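Local coordinates for phage tail sheath protein (Desulfitobacterium hafniense, PDB 3HXL) that probably builds the contractile sheath of a myovirus-like phage tail, at residues A[65-70]-A[74-79]; A[183-188]-A[210-215]; A[194-199]-A[217-222]; A[222-227]-A[349-354]. One frame throughout, in Å; residues are numbered along the deposited sequence.

Contact 1: residues A[65-70]-A[74-79]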
# COMPACT_ATOMS: atom_id res chain seq x y z
N TYR A 65 1.27 18.66 3.19
CA TYR A 65 1.25 19.01 1.78
C TYR A 65 -0.11 18.67 1.20
O TYR A 65 -0.88 17.93 1.81
CB TYR A 65 2.32 18.22 1.02
CG TYR A 65 3.74 18.72 1.21
CD1 TYR A 65 4.19 19.86 0.55
CD2 TYR A 65 4.64 18.02 2.02
CE1 TYR A 65 5.50 20.29 0.67
CE2 TYR A 65 5.95 18.44 2.15
CZ TYR A 65 6.38 19.57 1.48
OH TYR A 65 7.69 19.97 1.59
N SER A 66 -0.40 19.21 0.02
CA SER A 66 -1.66 18.94 -0.65
C SER A 66 -1.46 17.68 -1.50
O SER A 66 -0.34 17.39 -1.90
CB SER A 66 -2.04 20.11 -1.56
OG SER A 66 -3.13 19.76 -2.40
N ILE A 67 -2.53 16.95 -1.76
CA ILE A 67 -2.45 15.74 -2.57
C ILE A 67 -1.87 16.05 -3.94
O ILE A 67 -1.34 15.17 -4.62
CB ILE A 67 -3.84 15.08 -2.73
CG1 ILE A 67 -3.72 13.72 -3.43
CG2 ILE A 67 -4.77 15.99 -3.52
CD1 ILE A 67 -3.10 12.63 -2.57
N MSE A 68 -1.94 17.31 -4.35
CA MSE A 68 -1.42 17.68 -5.65
C MSE A 68 -0.03 18.27 -5.65
O MSE A 68 0.54 18.50 -6.72
CB MSE A 68 -2.37 18.64 -6.34
CG MSE A 68 -3.61 17.94 -6.82
SE MSE A 68 -4.98 19.19 -7.07
CE MSE A 68 -5.35 19.52 -5.20
N ASP A 69 0.52 18.53 -4.47
CA ASP A 69 1.87 19.05 -4.42
C ASP A 69 2.77 17.91 -4.91
O ASP A 69 2.59 16.75 -4.54
CB ASP A 69 2.25 19.46 -3.00
CG ASP A 69 1.60 20.77 -2.56
OD1 ASP A 69 1.53 21.71 -3.38
OD2 ASP A 69 1.16 20.87 -1.39
N ALA A 70 3.73 18.26 -5.77
CA ALA A 70 4.67 17.30 -6.34
C ALA A 70 5.27 16.38 -5.29
O ALA A 70 5.59 15.22 -5.58
CB ALA A 70 5.78 18.04 -7.08
N LEU A 74 3.74 10.15 -5.29
CA LEU A 74 3.60 8.70 -5.13
C LEU A 74 2.36 8.29 -4.36
O LEU A 74 1.76 7.25 -4.63
CB LEU A 74 4.84 8.11 -4.46
CG LEU A 74 6.17 8.39 -5.19
CD1 LEU A 74 7.32 7.67 -4.47
CD2 LEU A 74 6.07 7.92 -6.62
N ILE A 75 1.97 9.11 -3.38
CA ILE A 75 0.79 8.82 -2.59
C ILE A 75 -0.43 8.97 -3.51
O ILE A 75 -1.34 8.15 -3.48
CB ILE A 75 0.70 9.79 -1.39
CG1 ILE A 75 1.85 9.49 -0.42
CG2 ILE A 75 -0.64 9.65 -0.68
CD1 ILE A 75 1.98 10.46 0.72
N ASN A 76 -0.41 10.01 -4.33
CA ASN A 76 -1.48 10.26 -5.28
C ASN A 76 -1.61 9.08 -6.24
O ASN A 76 -2.71 8.55 -6.44
CB ASN A 76 -1.19 11.57 -6.04
CG ASN A 76 -2.27 11.91 -7.07
OD1 ASN A 76 -2.10 11.68 -8.27
ND2 ASN A 76 -3.38 12.45 -6.60
N GLU A 77 -0.50 8.63 -6.80
CA GLU A 77 -0.52 7.51 -7.74
C GLU A 77 -1.00 6.19 -7.14
O GLU A 77 -1.77 5.47 -7.76
CB GLU A 77 0.87 7.32 -8.37
CG GLU A 77 1.36 8.56 -9.11
CD GLU A 77 0.36 9.06 -10.15
OE1 GLU A 77 0.16 8.36 -11.17
OE2 GLU A 77 -0.24 10.13 -9.93
N ALA A 78 -0.53 5.87 -5.93
CA ALA A 78 -0.93 4.64 -5.27
C ALA A 78 -2.43 4.60 -5.01
O ALA A 78 -3.05 3.55 -5.07
CB ALA A 78 -0.18 4.48 -3.95
N LEU A 79 -3.00 5.76 -4.71
CA LEU A 79 -4.42 5.82 -4.43
C LEU A 79 -5.31 5.98 -5.65
O LEU A 79 -6.51 6.20 -5.51
CB LEU A 79 -4.69 6.91 -3.38
CG LEU A 79 -4.23 6.44 -1.98
CD1 LEU A 79 -4.24 7.60 -1.00
CD2 LEU A 79 -5.13 5.31 -1.50
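I67 and N76 bring the two backbones closest, their CA atoms 6.2 Å apart, where the loop ahead of helix 73-78 bends back against the flank of that helix. The loop makes a type I beta turn from S66 to D69, closed by D69 N to S66 O at 2.9 Å. The D69 carboxylate returns to the start of the turn: its OD2 takes S66 N at 2.7 Å on its anti side, well out of the carboxylate plane. S66 OG adds a weak bond from the amide of selenomethionine M68. The turn presents I67, whose CG1 lies anti to the backbone N (chi1 -173°) and carries CD1 to the helix surface. There CD1 meets N76 CA at 3.9 Å and I75 CG2 at 4.3 Å, while N76 CB faces I67 O at 3.9 Å. The I67 and N76 side chains cross at about a right angle. The contact between the segments is van der Waals packing. I75 continues inward onto L40, L85 and L87. The motif is a helix laid on a beta sheet, within the connection between the parallel neighbouring strands 35-40 and 84-89, with its entry loop tucked against its side.

Contact 2: residues A[183-188]-A[210-215]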
# COMPACT_ATOMS: atom_id res chain seq x y z
N VAL A 183 18.47 8.65 4.73
CA VAL A 183 17.85 7.48 5.32
C VAL A 183 18.80 6.29 5.30
O VAL A 183 19.61 6.13 4.38
CB VAL A 183 16.57 7.10 4.55
CG1 VAL A 183 16.93 6.66 3.14
CG2 VAL A 183 15.83 6.00 5.28
N THR A 184 18.70 5.45 6.33
CA THR A 184 19.54 4.26 6.44
C THR A 184 18.73 3.06 5.96
O THR A 184 17.52 3.01 6.16
CB THR A 184 19.96 4.02 7.90
OG1 THR A 184 20.63 2.75 8.00
CG2 THR A 184 18.75 4.01 8.82
N ASN A 185 19.39 2.10 5.32
CA ASN A 185 18.69 0.92 4.83
C ASN A 185 18.00 0.18 5.98
O ASN A 185 17.07 -0.60 5.76
CB ASN A 185 19.65 -0.00 4.07
CG ASN A 185 19.79 0.39 2.60
OD1 ASN A 185 20.57 -0.21 1.86
ND2 ASN A 185 19.03 1.40 2.19
N GLN A 186 18.46 0.43 7.20
CA GLN A 186 17.89 -0.19 8.38
C GLN A 186 16.47 0.33 8.61
O GLN A 186 15.63 -0.34 9.21
CB GLN A 186 18.76 0.11 9.60
CG GLN A 186 18.27 -0.44 10.94
CD GLN A 186 18.09 -1.94 10.95
OE1 GLN A 186 18.70 -2.67 10.16
NE2 GLN A 186 17.25 -2.42 11.86
N ALA A 187 16.20 1.54 8.11
CA ALA A 187 14.87 2.13 8.24
C ALA A 187 13.85 1.25 7.51
O ALA A 187 12.69 1.18 7.91
CB ALA A 187 14.87 3.54 7.66
N TYR A 188 14.30 0.60 6.45
CA TYR A 188 13.42 -0.27 5.68
C TYR A 188 13.14 -1.56 6.43
O TYR A 188 12.13 -2.23 6.19
CB TYR A 188 14.03 -0.60 4.31
CG TYR A 188 13.94 0.55 3.33
CD1 TYR A 188 14.92 1.54 3.30
CD2 TYR A 188 12.87 0.64 2.45
CE1 TYR A 188 14.83 2.60 2.40
CE2 TYR A 188 12.77 1.70 1.55
CZ TYR A 188 13.76 2.67 1.53
OH TYR A 188 13.67 3.71 0.63
N ASP A 210 19.29 -2.03 -5.38
CA ASP A 210 19.30 -3.48 -5.60
C ASP A 210 19.28 -4.31 -4.32
O ASP A 210 18.66 -5.37 -4.28
CB ASP A 210 20.50 -3.88 -6.45
CG ASP A 210 20.46 -3.29 -7.85
OD1 ASP A 210 19.40 -3.41 -8.52
OD2 ASP A 210 21.48 -2.72 -8.29
N ALA A 211 19.96 -3.83 -3.29
CA ALA A 211 20.00 -4.54 -2.01
C ALA A 211 18.62 -4.59 -1.38
O ALA A 211 18.21 -5.61 -0.83
CB ALA A 211 20.98 -3.86 -1.06
N LEU A 212 17.89 -3.48 -1.46
CA LEU A 212 16.55 -3.41 -0.90
C LEU A 212 15.60 -4.33 -1.65
O LEU A 212 14.74 -4.98 -1.05
CB LEU A 212 16.01 -1.98 -0.95
CG LEU A 212 16.58 -1.01 0.09
CD1 LEU A 212 16.00 0.38 -0.12
CD2 LEU A 212 16.25 -1.53 1.49
N LYS A 213 15.76 -4.39 -2.96
CA LYS A 213 14.91 -5.23 -3.79
C LYS A 213 15.06 -6.70 -3.38
O LYS A 213 14.08 -7.43 -3.32
CB LYS A 213 15.28 -5.08 -5.27
CG LYS A 213 15.05 -3.68 -5.83
CD LYS A 213 15.49 -3.62 -7.28
CE LYS A 213 15.66 -2.20 -7.78
NZ LYS A 213 16.12 -2.17 -9.19
N ALA A 214 16.29 -7.11 -3.08
CA ALA A 214 16.54 -8.49 -2.69
C ALA A 214 15.87 -8.77 -1.36
O ALA A 214 15.25 -9.82 -1.17
CB ALA A 214 18.05 -8.75 -2.59
N THR A 215 15.98 -7.83 -0.43
CA THR A 215 15.37 -7.97 0.88
C THR A 215 13.85 -8.05 0.77
O THR A 215 13.22 -8.90 1.40
CB THR A 215 15.77 -6.80 1.80
OG1 THR A 215 17.17 -6.90 2.11
CG2 THR A 215 14.98 -6.83 3.10
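L212 meets Y188 and N185 with its two methyl groups, the nearest CA atoms being those of N185 and L212, 7.5 Å apart. The leading interaction is a CH-pi contact: L212 CD1 sits over the centre of one face of the Y188 ring, 3.6 Å from the ring centroid and 12° off its normal. The other methyl covers the root of the same ring, L212 CD2 lying 3.6 Å from Y188 CG. With its CG beside the backbone N (chi1 -75°), Y188 offers a broad face to helix 210-227, and the leucine crosses it at about a right angle. N185 adds a van der Waals contact, its amide ND2 lying 3.9 Å from L212 CD1 and so resting against the methyl without a bond to it.

No polar interaction crosses between the segments. T184 is the N-cap of helix 185-195, its OG1 accepting Q186 N at 3.3 Å. On the other helix, K213 NZ pairs with D210 OD1 at 3.6 Å and has a second acidic partner in E236, while D209 accepts the amides of L212 and, weakly, A211. Because no hydrogen bond joins 183-188 to 210-215, their attachment here is dispersive: a leucine held against an aromatic face in a buried interface, with the polar groups of N185 and T184 kept at the exposed helix start.

Contact 3: residues A[194-199]-A[217-222]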
# COMPACT_ATOMS: atom_id res chain seq x y z
N ALA A 194 6.96 -3.38 10.88
CA ALA A 194 5.71 -2.71 11.21
C ALA A 194 4.56 -3.11 10.28
O ALA A 194 3.44 -3.32 10.73
CB ALA A 194 5.90 -1.21 11.16
N VAL A 195 4.85 -3.21 8.99
CA VAL A 195 3.80 -3.57 8.04
C VAL A 195 3.35 -5.02 8.19
O VAL A 195 2.18 -5.34 7.96
CB VAL A 195 4.26 -3.34 6.58
CG1 VAL A 195 5.32 -4.37 6.18
CG2 VAL A 195 3.06 -3.41 5.65
N GLU A 196 4.27 -5.88 8.60
CA GLU A 196 3.97 -7.30 8.77
C GLU A 196 2.81 -7.54 9.73
O GLU A 196 2.14 -8.57 9.66
CB GLU A 196 5.20 -8.04 9.27
CG GLU A 196 5.19 -9.51 8.90
CD GLU A 196 6.32 -10.28 9.54
OE1 GLU A 196 7.46 -9.77 9.56
OE2 GLU A 196 6.05 -11.41 10.01
N ILE A 197 2.58 -6.59 10.62
CA ILE A 197 1.51 -6.71 11.60
C ILE A 197 0.17 -6.22 11.05
O ILE A 197 -0.88 -6.49 11.64
CB ILE A 197 1.87 -5.93 12.88
CG1 ILE A 197 3.23 -6.43 13.41
CG2 ILE A 197 0.81 -6.15 13.95
CD1 ILE A 197 3.81 -5.57 14.51
N PHE A 198 0.20 -5.51 9.93
CA PHE A 198 -1.03 -5.00 9.32
C PHE A 198 -1.57 -5.97 8.28
O PHE A 198 -0.86 -6.87 7.82
CB PHE A 198 -0.79 -3.65 8.62
CG PHE A 198 -0.75 -2.47 9.55
CD1 PHE A 198 0.38 -2.19 10.30
CD2 PHE A 198 -1.85 -1.62 9.65
CE1 PHE A 198 0.43 -1.08 11.15
CE2 PHE A 198 -1.82 -0.50 10.49
CZ PHE A 198 -0.68 -0.23 11.24
N ASP A 199 -2.83 -5.81 7.93
CA ASP A 199 -3.39 -6.63 6.88
C ASP A 199 -3.28 -5.75 5.64
O ASP A 199 -3.66 -4.58 5.67
CB ASP A 199 -4.84 -7.01 7.17
CG ASP A 199 -4.95 -8.14 8.18
OD1 ASP A 199 -4.22 -9.15 8.03
OD2 ASP A 199 -5.77 -8.04 9.12
N THR A 217 12.19 -9.04 -1.76
CA THR A 217 11.88 -10.31 -2.43
C THR A 217 11.87 -11.43 -1.39
O THR A 217 10.97 -12.27 -1.40
CB THR A 217 12.92 -10.62 -3.54
OG1 THR A 217 12.85 -9.61 -4.55
CG2 THR A 217 12.63 -11.98 -4.18
N ALA A 218 12.86 -11.44 -0.50
CA ALA A 218 12.93 -12.46 0.54
C ALA A 218 11.74 -12.30 1.48
O ALA A 218 11.13 -13.29 1.92
CB ALA A 218 14.25 -12.34 1.32
N PHE A 219 11.42 -11.05 1.80
CA PHE A 219 10.30 -10.73 2.68
C PHE A 219 9.02 -11.35 2.12
O PHE A 219 8.26 -12.00 2.84
CB PHE A 219 10.15 -9.21 2.78
CG PHE A 219 9.00 -8.76 3.64
CD1 PHE A 219 9.07 -8.83 5.02
CD2 PHE A 219 7.83 -8.27 3.05
CE1 PHE A 219 8.01 -8.41 5.82
CE2 PHE A 219 6.75 -7.85 3.84
CZ PHE A 219 6.84 -7.91 5.22
N ALA A 220 8.78 -11.14 0.83
CA ALA A 220 7.59 -11.68 0.17
C ALA A 220 7.52 -13.20 0.27
O ALA A 220 6.48 -13.77 0.58
CB ALA A 220 7.56 -11.25 -1.29
N LYS A 221 8.65 -13.87 0.02
CA LYS A 221 8.69 -15.33 0.07
C LYS A 221 8.37 -15.86 1.46
O LYS A 221 7.67 -16.86 1.61
CB LYS A 221 10.07 -15.84 -0.36
CG LYS A 221 10.42 -15.60 -1.82
CD LYS A 221 11.84 -16.09 -2.13
CE LYS A 221 12.22 -15.87 -3.59
NZ LYS A 221 13.67 -16.18 -3.84
N ARG A 222 8.89 -15.18 2.48
CA ARG A 222 8.67 -15.60 3.86
C ARG A 222 7.20 -15.47 4.25
O ARG A 222 6.60 -16.42 4.76
CB ARG A 222 9.54 -14.80 4.82
CG ARG A 222 9.40 -15.24 6.27
CD ARG A 222 10.52 -14.68 7.14
NE ARG A 222 10.56 -13.22 7.12
CZ ARG A 222 9.70 -12.43 7.75
NH1 ARG A 222 9.83 -11.11 7.67
NH2 ARG A 222 8.71 -12.95 8.47
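E196, near the C-terminal end of helix 185-195, reaches R222 on helix 210-227, forming a two-pronged but loose salt bridge. R222 NH1 gives to E196 OE1 at 3.3 Å and R222 NH2 to E196 OE2 at 3.4 Å; both bonds are weak in length yet nearly straight, at 161° and 164°. The carboxylate meets the edge of the guanidinium, but the two planes are twisted 54° apart. An extended E196 chain, its CG anti to the backbone N, spans the distance. R222 NH2 has a second, weak partner in E227, so two acidic groups share one nitrogen.

The backbone here is also supplied with donors: F198 N closes a type I turn on V195 O at 2.8 Å, and K229 NZ serves the carbonyls of both E196 and F198. Beneath the ion pair, the F219 ring fills the buried side. Its CZ lies 4.0 Å from V195 CG1, approached obliquely, and its edge atom CE1 is 4.0 Å from E196 OE1. The chemistry is thus two-layered, aromatic packing inside and a partly exposed charge pair at the rim, where R222 probably offsets the repulsion between E196 and E227.

Contact 4: residues A[222-227]-A[349-354]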
# COMPACT_ATOMS: atom_id res chain seq x y z
N ARG A 222 8.89 -15.18 2.48
CA ARG A 222 8.67 -15.60 3.86
C ARG A 222 7.20 -15.47 4.25
O ARG A 222 6.60 -16.42 4.76
CB ARG A 222 9.54 -14.80 4.82
CG ARG A 222 9.40 -15.24 6.27
CD ARG A 222 10.52 -14.68 7.14
NE ARG A 222 10.56 -13.22 7.12
CZ ARG A 222 9.70 -12.43 7.75
NH1 ARG A 222 9.83 -11.11 7.67
NH2 ARG A 222 8.71 -12.95 8.47
N LEU A 223 6.62 -14.30 4.03
CA LEU A 223 5.21 -14.15 4.38
C LEU A 223 4.33 -15.12 3.59
O LEU A 223 3.54 -15.85 4.17
CB LEU A 223 4.74 -12.71 4.15
CG LEU A 223 4.81 -11.76 5.36
CD1 LEU A 223 6.27 -11.53 5.76
CD2 LEU A 223 4.15 -10.44 4.99
N ARG A 224 4.50 -15.14 2.27
CA ARG A 224 3.68 -16.01 1.42
C ARG A 224 3.79 -17.51 1.65
O ARG A 224 2.78 -18.20 1.81
CB ARG A 224 3.97 -15.75 -0.06
CG ARG A 224 3.59 -14.38 -0.58
CD ARG A 224 3.92 -14.27 -2.06
NE ARG A 224 3.18 -15.25 -2.84
CZ ARG A 224 1.93 -15.08 -3.27
NH1 ARG A 224 1.28 -13.95 -3.00
NH2 ARG A 224 1.31 -16.05 -3.94
N ASP A 225 5.01 -18.01 1.68
CA ASP A 225 5.18 -19.45 1.81
C ASP A 225 5.58 -20.02 3.16
O ASP A 225 5.53 -21.23 3.35
CB ASP A 225 6.11 -19.92 0.70
CG ASP A 225 5.60 -19.50 -0.68
OD1 ASP A 225 4.37 -19.51 -0.88
OD2 ASP A 225 6.42 -19.16 -1.55
N ASP A 226 5.93 -19.15 4.10
CA ASP A 226 6.30 -19.65 5.43
C ASP A 226 5.29 -19.22 6.48
O ASP A 226 5.12 -19.88 7.51
CB ASP A 226 7.70 -19.15 5.82
CG ASP A 226 8.78 -19.67 4.88
OD1 ASP A 226 8.74 -20.86 4.52
OD2 ASP A 226 9.68 -18.89 4.52
N GLU A 227 4.59 -18.11 6.21
CA GLU A 227 3.60 -17.59 7.15
C GLU A 227 2.17 -17.75 6.64
O GLU A 227 1.21 -17.57 7.39
CB GLU A 227 3.86 -16.10 7.42
CG GLU A 227 5.33 -15.72 7.61
CD GLU A 227 5.86 -16.02 9.00
OE1 GLU A 227 5.62 -17.14 9.50
OE2 GLU A 227 6.53 -15.14 9.58
N VAL A 349 -6.69 -14.89 -7.31
CA VAL A 349 -7.70 -15.89 -6.96
C VAL A 349 -7.15 -16.91 -5.97
O VAL A 349 -7.84 -17.30 -5.02
CB VAL A 349 -8.27 -16.60 -8.21
CG1 VAL A 349 -7.16 -17.20 -9.04
CG2 VAL A 349 -9.26 -17.67 -7.77
N LEU A 350 -5.91 -17.34 -6.16
CA LEU A 350 -5.30 -18.31 -5.26
C LEU A 350 -5.01 -17.70 -3.90
O LEU A 350 -5.21 -18.35 -2.87
CB LEU A 350 -4.02 -18.88 -5.88
CG LEU A 350 -4.21 -19.66 -7.18
CD1 LEU A 350 -2.90 -20.33 -7.56
CD2 LEU A 350 -5.30 -20.73 -7.00
N ASP A 351 -4.52 -16.45 -3.87
CA ASP A 351 -4.26 -15.80 -2.59
C ASP A 351 -5.59 -15.60 -1.88
O ASP A 351 -5.68 -15.66 -0.65
CB ASP A 351 -3.56 -14.44 -2.79
CG ASP A 351 -2.11 -14.58 -3.24
OD1 ASP A 351 -1.62 -15.73 -3.37
OD2 ASP A 351 -1.46 -13.54 -3.48
N GLY A 352 -6.64 -15.37 -2.66
CA GLY A 352 -7.97 -15.19 -2.08
C GLY A 352 -8.44 -16.46 -1.41
O GLY A 352 -8.99 -16.44 -0.31
N ILE A 353 -8.22 -17.59 -2.09
CA ILE A 353 -8.60 -18.88 -1.54
C ILE A 353 -7.84 -19.11 -0.25
O ILE A 353 -8.41 -19.51 0.77
CB ILE A 353 -8.28 -20.02 -2.53
CG1 ILE A 353 -9.25 -19.96 -3.71
CG2 ILE A 353 -8.36 -21.37 -1.82
CD1 ILE A 353 -8.95 -20.98 -4.80
N ASN A 354 -6.54 -18.85 -0.29
CA ASN A 354 -5.70 -19.02 0.89
C ASN A 354 -6.15 -18.15 2.04
O ASN A 354 -6.56 -18.64 3.09
CB ASN A 354 -4.25 -18.67 0.57
CG ASN A 354 -3.33 -18.89 1.77
OD1 ASN A 354 -2.77 -19.97 1.94
ND2 ASN A 354 -3.21 -17.87 2.61
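R224 and D351 form an interdomain salt bridge, linking helix 210-227 of the subtilisin-like region to helix 344-364 of the C-terminal region. The two residues also mark the closest backbone approach, with CA atoms 8.9 Å apart, so the side chains must bridge the space themselves. The grip is end-on and bidentate: R224 NH1 binds D351 OD2 at 2.8 Å, and R224 NH2 binds D351 OD1 at 3.0 Å. The first bond is the straighter, at 166° against 137°, and its acceptor lies close to the guanidinium plane, whereas OD1 is tilted from that plane. Both oxygens are met on their syn sides. The carboxylate and guanidinium planes are turned 45° apart. R224 gets there by a bend at chi3, which swings its guanidinium toward the aspartate. NH1 is gripped twice, since it also donates to I231 O, and this second bond should help fix the rotation of the group. Burial of both residues means that each charge is probably balanced chiefly by the other.

The arginine leaves helix 210-227 where it has a wider pi-type turn at 223-227, marked by a weak bond from E227 N to R222 O at 3.0 Å. Beyond it the chain runs through K230, whose NZ hydrogen-bonds R224 O, into strand 232-236. N354, one turn past D351, donates to G228 O, while I353 packs on Y386 and L390 of helix 373-392, so helix 344-364 lies between that helix and the end of helix 210-227.

From the N terminus, contact 1 comes first, closing a very short loop ahead of helix 73-78, next to strands 35-40 and 84-89. It is complete before the others begin, and it touches none of them. Contacts 2 and 3 cross along the chain and pair the same two helices, 185-195 and 210-227, at successive places about 14 Å apart between centres; both close the connection that contains strand 202-204. Contact 4 follows in series, sharing R222 with contact 3, and closes a far longer span of more than 120 residues. Helix 210-227 therefore runs through contacts 2, 3 and 4, tying helix 185-195 to helix 344-364 of the C-terminal region.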